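Local atomic coordinates of GH3 beta-N-acetylglucosaminidase (Paenibacillaceae, PDB entry 6K5J), a protein that hydrolyses beta-N-acetylglucosaminides, as a family 3 glycoside hydrolase that releases N-acetylglucosamine from the ends of its substrates. Residues I373-S378 and V496-A501; S455-F460 and S483-F488. All coordinates share one frame; numbering follows the deposited sequence.

Interaction 1 (I373-S378 and V496-A501); sequences ITLLRS and VKTFFA
Phe499 O is the atom to look at first, because two successive backbone N-H groups of the opposite strand converge on it. Leu376 N gives the shorter, better-formed bond, 2.9 Å from Phe499 O, and Arg377 N adds a weak one. With Leu376 and Arg377 both facing Phe499, this is a classic beta bulge. The register is regular on its near side, where Thr374 and Ala501 form a hydrogen-bonded pair with Ala501 N 2.8 Å from Thr374 O, and it resumes shifted by one at Arg377, whose O accepts from Phe499 N.

Around the bulge Leu375 and Phe500 share one face, while Leu376 turns toward Phe499 and Ala501. With CG of Leu375 anti to the backbone N (chi1 179°), its CD1 sits over the Phe500 ring in a CH-pi contact, 3.8 Å from the centroid and shifted toward the rim. Phe382 meets the same ring edge-to-face, and helix 507-517 also packs against it. Leu376 instead lies side by side with Phe499. Its CB comes to the edge of that ring, 3.9 Å from Phe499 CD1, while its CD1 reaches Ala501 CB.

Past the bulge the Arg377 chain starts extended and bends at chi3 (-65°). Its NH1 reaches Val496 O at 2.9 Å, with the carbonyl oxygen near the guanidinium plane, and NH1 also bonds to Leu493 O. Thr374 OG1, at the other end, is held by Ser372 O and Tyr503 OH. One edge strand is thus fixed at three levels: the backbone ladder, apolar packing on both faces, and an arginine that ties the loop leading into strand 499-501 by bonding main-chain carbonyls, an arrangement likely to limit the freedom of that loop.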
ATOM      1  N   ILE A 373      -6.557   5.155  17.437  1.00 18.69           N
ATOM      2  CA  ILE A 373      -7.247   6.443  17.353  1.00 18.56           C
ATOM      3  C   ILE A 373      -6.515   7.489  18.179  1.00 18.44           C
ATOM      4  O   ILE A 373      -6.173   7.260  19.345  1.00 19.88           O
ATOM      5  CB  ILE A 373      -8.710   6.314  17.821  1.00 18.06           C
ATOM      6  CG1 ILE A 373      -9.417   5.155  17.090  1.00 17.22           C
ATOM      7  CG2 ILE A 373      -9.421   7.662  17.632  1.00 17.57           C
ATOM      8  CD1 ILE A 373      -9.519   5.331  15.568  1.00 18.79           C
ATOM      9  N   THR A 374      -6.300   8.656  17.575  1.00 15.93           N
ATOM     10  CA  THR A 374      -5.461   9.705  18.134  1.00 19.91           C
ATOM     11  C   THR A 374      -6.252  11.001  18.236  1.00 19.50           C
ATOM     12  O   THR A 374      -7.032  11.329  17.344  1.00 20.63           O
ATOM     13  CB  THR A 374      -4.225   9.896  17.247  1.00 19.49           C
ATOM     14  OG1 THR A 374      -3.544   8.637  17.135  1.00 19.40           O
ATOM     15  CG2 THR A 374      -3.286  10.947  17.823  1.00 18.81           C
ATOM     16  N   LEU A 375      -6.068  11.727  19.333  1.00 20.37           N
ATOM     17  CA  LEU A 375      -6.692  13.031  19.525  1.00 21.60           C
ATOM     18  C   LEU A 375      -5.618  14.095  19.350  1.00 21.25           C
ATOM     19  O   LEU A 375      -4.668  14.151  20.134  1.00 21.25           O
ATOM     20  CB  LEU A 375      -7.340  13.140  20.910  1.00 23.48           C
ATOM     21  CG  LEU A 375      -8.013  14.482  21.273  1.00 25.02           C
ATOM     22  CD1 LEU A 375      -9.006  14.926  20.196  1.00 21.25           C
ATOM     23  CD2 LEU A 375      -8.713  14.382  22.619  1.00 26.93           C
ATOM     24  N   LEU A 376      -5.761  14.931  18.328  1.00 19.79           N
ATOM     25  CA  LEU A 376      -4.767  15.959  18.050  1.00 20.26           C
ATOM     26  C   LEU A 376      -5.131  17.314  18.634  1.00 25.07           C
ATOM     27  O   LEU A 376      -4.234  18.115  18.920  1.00 25.58           O
ATOM     28  CB  LEU A 376      -4.566  16.113  16.536  1.00 22.77           C
ATOM     29  CG  LEU A 376      -3.695  15.080  15.815  1.00 27.98           C
ATOM     30  CD1 LEU A 376      -4.431  13.780  15.674  1.00 28.46           C
ATOM     31  CD2 LEU A 376      -3.316  15.603  14.427  1.00 25.47           C
ATOM     32  N   ARG A 377      -6.415  17.588  18.838  1.00 22.64           N
ATOM     33  CA  ARG A 377      -6.829  18.907  19.291  1.00 24.26           C
ATOM     34  C   ARG A 377      -8.179  18.770  19.974  1.00 24.47           C
ATOM     35  O   ARG A 377      -9.043  18.046  19.487  1.00 21.67           O
ATOM     36  CB  ARG A 377      -6.922  19.892  18.113  1.00 23.67           C
ATOM     37  CG  ARG A 377      -7.393  21.286  18.508  1.00 26.92           C
ATOM     38  CD  ARG A 377      -7.643  22.173  17.295  1.00 25.35           C
ATOM     39  NE  ARG A 377      -6.421  22.448  16.562  1.00 24.37           N
ATOM     40  CZ  ARG A 377      -6.384  22.923  15.324  1.00 27.61           C
ATOM     41  NH1 ARG A 377      -7.514  23.175  14.672  1.00 28.22           N
ATOM     42  NH2 ARG A 377      -5.218  23.148  14.740  1.00 26.15           N
ATOM     43  N   SER A 378      -8.349  19.452  21.104  1.00 27.25           N
ATOM     44  CA  SER A 378      -9.649  19.499  21.760  1.00 29.15           C
ATOM     45  C   SER A 378      -9.651  20.655  22.745  1.00 34.75           C
ATOM     46  O   SER A 378      -8.595  21.134  23.171  1.00 36.17           O
ATOM     47  CB  SER A 378      -9.983  18.192  22.479  1.00 29.30           C
ATOM     48  OG  SER A 378      -9.008  17.920  23.460  1.00 30.62           O
ATOM     49  N   VAL A 496     -11.356  24.412  13.492  1.00 27.31           N
ATOM     50  CA  VAL A 496     -11.882  23.201  14.117  1.00 26.25           C
ATOM     51  C   VAL A 496     -11.381  23.118  15.551  1.00 27.44           C
ATOM     52  O   VAL A 496     -10.198  23.352  15.825  1.00 27.03           O
ATOM     53  CB  VAL A 496     -11.473  21.976  13.283  1.00 25.00           C
ATOM     54  CG1 VAL A 496     -11.646  20.682  14.063  1.00 22.43           C
ATOM     55  CG2 VAL A 496     -12.273  21.942  12.005  1.00 22.42           C
ATOM     56  N   LYS A 497     -12.285  22.806  16.481  1.00 24.28           N
ATOM     57  CA  LYS A 497     -11.911  22.743  17.891  1.00 27.28           C
ATOM     58  C   LYS A 497     -11.521  21.344  18.356  1.00 26.29           C
ATOM     59  O   LYS A 497     -10.749  21.217  19.314  1.00 26.87           O
ATOM     60  CB  LYS A 497     -13.062  23.249  18.765  1.00 31.00           C
ATOM     61  CG  LYS A 497     -13.291  24.748  18.682  1.00 35.74           C
ATOM     62  CD  LYS A 497     -14.484  25.160  19.548  1.00 42.74           C
ATOM     63  CE  LYS A 497     -15.110  26.459  19.049  1.00 47.58           C
ATOM     64  NZ  LYS A 497     -16.527  26.571  19.477  1.00 49.49           N
ATOM     65  N   THR A 498     -12.050  20.300  17.719  1.00 22.55           N
ATOM     66  CA  THR A 498     -11.832  18.915  18.128  1.00 21.93           C
ATOM     67  C   THR A 498     -11.494  18.104  16.889  1.00 20.59           C
ATOM     68  O   THR A 498     -12.310  18.022  15.967  1.00 22.59           O
ATOM     69  CB  THR A 498     -13.074  18.334  18.811  1.00 25.33           C
ATOM     70  OG1 THR A 498     -13.500  19.218  19.854  1.00 29.61           O
ATOM     71  CG2 THR A 498     -12.779  16.957  19.398  1.00 23.62           C
ATOM     72  N   PHE A 499     -10.299  17.503  16.873  1.00 21.86           N
ATOM     73  CA  PHE A 499      -9.802  16.788  15.700  1.00 18.45           C
ATOM     74  C   PHE A 499      -9.188  15.465  16.131  1.00 18.75           C
ATOM     75  O   PHE A 499      -8.265  15.444  16.953  1.00 21.35           O
ATOM     76  CB  PHE A 499      -8.773  17.630  14.933  1.00 18.34           C
ATOM     77  CG  PHE A 499      -8.287  16.984  13.659  1.00 22.81           C
ATOM     78  CD1 PHE A 499      -7.221  16.088  13.685  1.00 20.25           C
ATOM     79  CD2 PHE A 499      -8.899  17.263  12.442  1.00 21.01           C
ATOM     80  CE1 PHE A 499      -6.771  15.470  12.511  1.00 21.30           C
ATOM     81  CE2 PHE A 499      -8.459  16.664  11.264  1.00 22.13           C
ATOM     82  CZ  PHE A 499      -7.372  15.757  11.299  1.00 20.46           C
ATOM     83  N   PHE A 500      -9.677  14.374  15.550  1.00 17.99           N
ATOM     84  CA  PHE A 500      -9.150  13.030  15.754  1.00 19.32           C
ATOM     85  C   PHE A 500      -8.497  12.538  14.469  1.00 19.17           C
ATOM     86  O   PHE A 500      -8.865  12.957  13.370  1.00 19.79           O
ATOM     87  CB  PHE A 500     -10.262  12.042  16.134  1.00 19.47           C
ATOM     88  CG  PHE A 500     -10.889  12.298  17.475  1.00 22.25           C
ATOM     89  CD1 PHE A 500     -11.973  13.165  17.593  1.00 19.32           C
ATOM     90  CD2 PHE A 500     -10.412  11.651  18.617  1.00 19.04           C
ATOM     91  CE1 PHE A 500     -12.562  13.398  18.818  1.00 20.08           C
ATOM     92  CE2 PHE A 500     -10.993  11.886  19.850  1.00 21.65           C
ATOM     93  CZ  PHE A 500     -12.076  12.762  19.952  1.00 24.32           C
ATOM     94  N   ALA A 501      -7.558  11.596  14.608  1.00 20.01           N
ATOM     95  CA  ALA A 501      -7.017  10.876  13.462  1.00 18.60           C
ATOM     96  C   ALA A 501      -7.318   9.393  13.607  1.00 18.42           C
ATOM     97  O   ALA A 501      -7.024   8.791  14.648  1.00 19.87           O
ATOM     98  CB  ALA A 501      -5.503  11.099  13.307  1.00 15.67           C
TER

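Interaction 2 (S455-F460 and S483-F488); sequences SYNAIF and SARNPF
Asn457 and Asn486 meet just past the C-terminal ends of two neighbouring parallel strands, 450-455 and 478-483, in the sheet of what is probably the alpha/beta sandwich domain common in family 3 enzymes. Asn457 OD1 takes the N-H of Asn486 at 2.9 Å, the donor lying nearly along the C=O axis. With CG beside the backbone N (chi1 -76°), the same amide rests against Arg485, its OD1 3.4 Å from Arg485 CB. An alanine at Asn457 would probably leave Asn486 N without this side-chain acceptor and thin the packing against the aliphatic part of Arg485.

Arg485 CB in turn stands over the centre of the Tyr456 ring, a CH-pi contact 4.2 Å from the centroid, and the extended chain runs on with CD 3.6 Å from Tyr456 CZ. NH1 lies near Tyr456 OH, though the exact place of that hydroxyl is doubtful; the firmer partners of the guanidinium are Asp404, a salt bridge to NH1, and Val403 O, bonded to NH2.

Farther back, the last step of the parallel ladder brings Ala484 N 2.8 Å from Ser455 O. Asp489 then braces the first loop, taking Ser455 OG on OD2 and the N-H of Ile459 on OD1, while Gln464 of helix 462-472 bonds Tyr456 N. Where the two segments part, Ile459 CD1 packs on Phe488 CB. One water bridges the two loops near Asn457: it accepts from Asn457 N and Arg485 N and donates to Asn486 O, 2.8 Å from the water oxygen.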
ATOM      1  N   SER A 455     -13.319  13.411   7.770  1.00 19.12           N
ATOM      2  CA  SER A 455     -12.590  13.999   6.658  1.00 22.13           C
ATOM      3  C   SER A 455     -11.751  12.933   5.953  1.00 21.92           C
ATOM      4  O   SER A 455     -11.432  11.880   6.507  1.00 22.04           O
ATOM      5  CB  SER A 455     -11.709  15.170   7.122  1.00 20.41           C
ATOM      6  OG  SER A 455     -10.598  14.749   7.899  1.00 22.28           O
ATOM      7  N   TYR A 456     -11.422  13.212   4.696  1.00 20.43           N
ATOM      8  CA  TYR A 456     -10.687  12.257   3.870  1.00 22.22           C
ATOM      9  C   TYR A 456      -9.773  13.078   2.964  1.00 21.29           C
ATOM     10  O   TYR A 456     -10.211  13.586   1.928  1.00 21.10           O
ATOM     11  CB  TYR A 456     -11.648  11.369   3.084  1.00 21.23           C
ATOM     12  CG  TYR A 456     -11.005  10.233   2.313  1.00 22.36           C
ATOM     13  CD1 TYR A 456     -10.258  10.477   1.169  1.00 24.33           C
ATOM     14  CD2 TYR A 456     -11.167   8.911   2.717  1.00 27.66           C
ATOM     15  CE1 TYR A 456      -9.672   9.435   0.456  1.00 27.55           C
ATOM     16  CE2 TYR A 456     -10.594   7.866   2.001  1.00 27.76           C
ATOM     17  CZ  TYR A 456      -9.853   8.135   0.878  1.00 25.99           C
ATOM     18  OH  TYR A 456      -9.286   7.099   0.171  1.00 29.23           O
ATOM     19  N   ASN A 457      -8.520  13.235   3.388  1.00 21.19           N
ATOM     20  CA  ASN A 457      -7.544  14.082   2.701  1.00 21.53           C
ATOM     21  C   ASN A 457      -8.133  15.454   2.365  1.00 23.08           C
ATOM     22  O   ASN A 457      -7.973  15.974   1.260  1.00 23.11           O
ATOM     23  CB  ASN A 457      -7.002  13.382   1.451  1.00 23.92           C
ATOM     24  CG  ASN A 457      -5.987  12.303   1.792  1.00 23.66           C
ATOM     25  OD1 ASN A 457      -5.648  12.105   2.962  1.00 22.19           O
ATOM     26  ND2 ASN A 457      -5.505  11.598   0.780  1.00 24.92           N
ATOM     27  N   ALA A 458      -8.802  16.051   3.358  1.00 21.73           N
ATOM     28  CA  ALA A 458      -9.271  17.432   3.238  1.00 21.12           C
ATOM     29  C   ALA A 458      -8.132  18.394   2.909  1.00 25.96           C
ATOM     30  O   ALA A 458      -8.361  19.444   2.289  1.00 25.37           O
ATOM     31  CB  ALA A 458      -9.959  17.858   4.538  1.00 19.74           C
ATOM     32  N   ILE A 459      -6.906  18.067   3.326  1.00 24.15           N
ATOM     33  CA  ILE A 459      -5.742  18.880   2.990  1.00 23.73           C
ATOM     34  C   ILE A 459      -5.510  18.962   1.480  1.00 27.31           C
ATOM     35  O   ILE A 459      -4.902  19.923   0.999  1.00 30.00           O
ATOM     36  CB  ILE A 459      -4.494  18.332   3.716  1.00 24.63           C
ATOM     37  CG1 ILE A 459      -3.285  19.235   3.448  1.00 29.50           C
ATOM     38  CG2 ILE A 459      -4.199  16.887   3.271  1.00 25.27           C
ATOM     39  CD1 ILE A 459      -2.382  19.439   4.604  1.00 25.92           C
ATOM     40  N   PHE A 460      -5.992  17.982   0.717  1.00 24.75           N
ATOM     41  CA  PHE A 460      -5.885  17.976  -0.735  1.00 29.03           C
ATOM     42  C   PHE A 460      -7.212  18.276  -1.431  1.00 30.48           C
ATOM     43  O   PHE A 460      -7.294  18.149  -2.653  1.00 29.94           O
ATOM     44  CB  PHE A 460      -5.364  16.621  -1.225  1.00 25.39           C
ATOM     45  CG  PHE A 460      -3.983  16.266  -0.725  1.00 27.62           C
ATOM     46  CD1 PHE A 460      -3.027  17.245  -0.494  1.00 31.24           C
ATOM     47  CD2 PHE A 460      -3.639  14.939  -0.506  1.00 26.85           C
ATOM     48  CE1 PHE A 460      -1.748  16.908  -0.045  1.00 28.74           C
ATOM     49  CE2 PHE A 460      -2.371  14.588  -0.062  1.00 26.12           C
ATOM     50  CZ  PHE A 460      -1.417  15.577   0.168  1.00 27.29           C
ATOM     51  N   SER A 483     -10.323  12.464  10.980  1.00 20.11           N
ATOM     52  CA  SER A 483      -9.729  12.199   9.679  1.00 17.95           C
ATOM     53  C   SER A 483      -9.619  10.696   9.474  1.00 20.51           C
ATOM     54  O   SER A 483      -9.146   9.971  10.360  1.00 20.89           O
ATOM     55  CB  SER A 483      -8.354  12.866   9.554  1.00 19.15           C
ATOM     56  OG  SER A 483      -7.527  12.576  10.671  1.00 18.86           O
ATOM     57  N   ALA A 484     -10.072  10.233   8.310  1.00 18.88           N
ATOM     58  CA  ALA A 484     -10.040   8.819   7.951  1.00 20.69           C
ATOM     59  C   ALA A 484      -9.063   8.536   6.818  1.00 19.76           C
ATOM     60  O   ALA A 484      -9.086   7.439   6.242  1.00 18.53           O
ATOM     61  CB  ALA A 484     -11.442   8.332   7.574  1.00 17.78           C
ATOM     62  N   ARG A 485      -8.227   9.506   6.459  1.00 19.20           N
ATOM     63  CA  ARG A 485      -7.021   9.170   5.723  1.00 19.11           C
ATOM     64  C   ARG A 485      -5.854   9.955   6.323  1.00 17.37           C
ATOM     65  O   ARG A 485      -5.525   9.727   7.492  1.00 18.53           O
ATOM     66  CB  ARG A 485      -7.196   9.391   4.216  1.00 20.97           C
ATOM     67  CG  ARG A 485      -6.090   8.665   3.441  1.00 20.69           C
ATOM     68  CD  ARG A 485      -6.460   8.267   2.016  1.00 23.27           C
ATOM     69  NE  ARG A 485      -5.303   7.613   1.401  1.00 21.75           N
ATOM     70  CZ  ARG A 485      -5.358   6.598   0.539  1.00 28.23           C
ATOM     71  NH1 ARG A 485      -6.526   6.099   0.149  1.00 26.25           N
ATOM     72  NH2 ARG A 485      -4.231   6.080   0.064  1.00 24.45           N
ATOM     73  N   ASN A 486      -5.207  10.854   5.580  1.00 18.57           N
ATOM     74  CA  ASN A 486      -4.025  11.509   6.141  1.00 18.82           C
ATOM     75  C   ASN A 486      -4.419  12.345   7.357  1.00 20.05           C
ATOM     76  O   ASN A 486      -5.415  13.076   7.311  1.00 22.86           O
ATOM     77  CB  ASN A 486      -3.323  12.404   5.112  1.00 21.53           C
ATOM     78  CG  ASN A 486      -2.602  11.606   4.032  1.00 23.34           C
ATOM     79  OD1 ASN A 486      -2.594  10.376   4.048  1.00 22.03           O
ATOM     80  ND2 ASN A 486      -2.004  12.310   3.080  1.00 22.61           N
ATOM     81  N   PRO A 487      -3.652  12.280   8.454  1.00 18.01           N
ATOM     82  CA  PRO A 487      -3.984  13.085   9.635  1.00 17.05           C
ATOM     83  C   PRO A 487      -3.635  14.550   9.474  1.00 21.09           C
ATOM     84  O   PRO A 487      -4.019  15.356  10.329  1.00 21.88           O
ATOM     85  CB  PRO A 487      -3.140  12.440  10.742  1.00 18.61           C
ATOM     86  CG  PRO A 487      -1.898  11.971  10.006  1.00 18.64           C
ATOM     87  CD  PRO A 487      -2.431  11.476   8.656  1.00 20.17           C
ATOM     88  N   PHE A 488      -2.951  14.917   8.391  1.00 18.08           N
ATOM     89  CA  PHE A 488      -2.493  16.284   8.175  1.00 21.05           C
ATOM     90  C   PHE A 488      -3.617  17.224   7.758  1.00 23.39           C
ATOM     91  O   PHE A 488      -3.373  18.428   7.595  1.00 22.14           O
ATOM     92  CB  PHE A 488      -1.357  16.256   7.145  1.00 21.66           C
ATOM     93  CG  PHE A 488      -0.382  15.120   7.381  1.00 20.56           C
ATOM     94  CD1 PHE A 488       0.313  15.031   8.582  1.00 20.13           C
ATOM     95  CD2 PHE A 488      -0.203  14.121   6.435  1.00 20.84           C
ATOM     96  CE1 PHE A 488       1.202  13.972   8.826  1.00 21.53           C
ATOM     97  CE2 PHE A 488       0.682  13.059   6.669  1.00 20.86           C
ATOM     98  CZ  PHE A 488       1.375  12.983   7.861  1.00 18.16           C
TER
HETATM   99  O   HOH W   1      -7.872  12.468   6.103  1.00 19.75           O

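Overall arrangement
Both contacts belong to one mixed six-stranded sheet. Interaction 1 joins one of its two outermost strands, 374-377, antiparallel to 499-501; next come the parallel strands 478-483 and 450-455, whose C-terminal ends run into interaction 2. Their centres lie about 12 Å apart, yet the two contacts touch: Ser483 N is 2.8 Å from Phe500 O, a probable hydrogen bond, and Phe499 CZ packs on Ser483 OG. Along the chain, 373-378 comes first, then 455-460, 483-488 and 496-501. Interaction 1 thus closes one edge of the sheet, while interaction 2 joins the loops that follow two of its parallel strands, with Arg485's side chain about 9 Å from a bound N-acetylglucosamine.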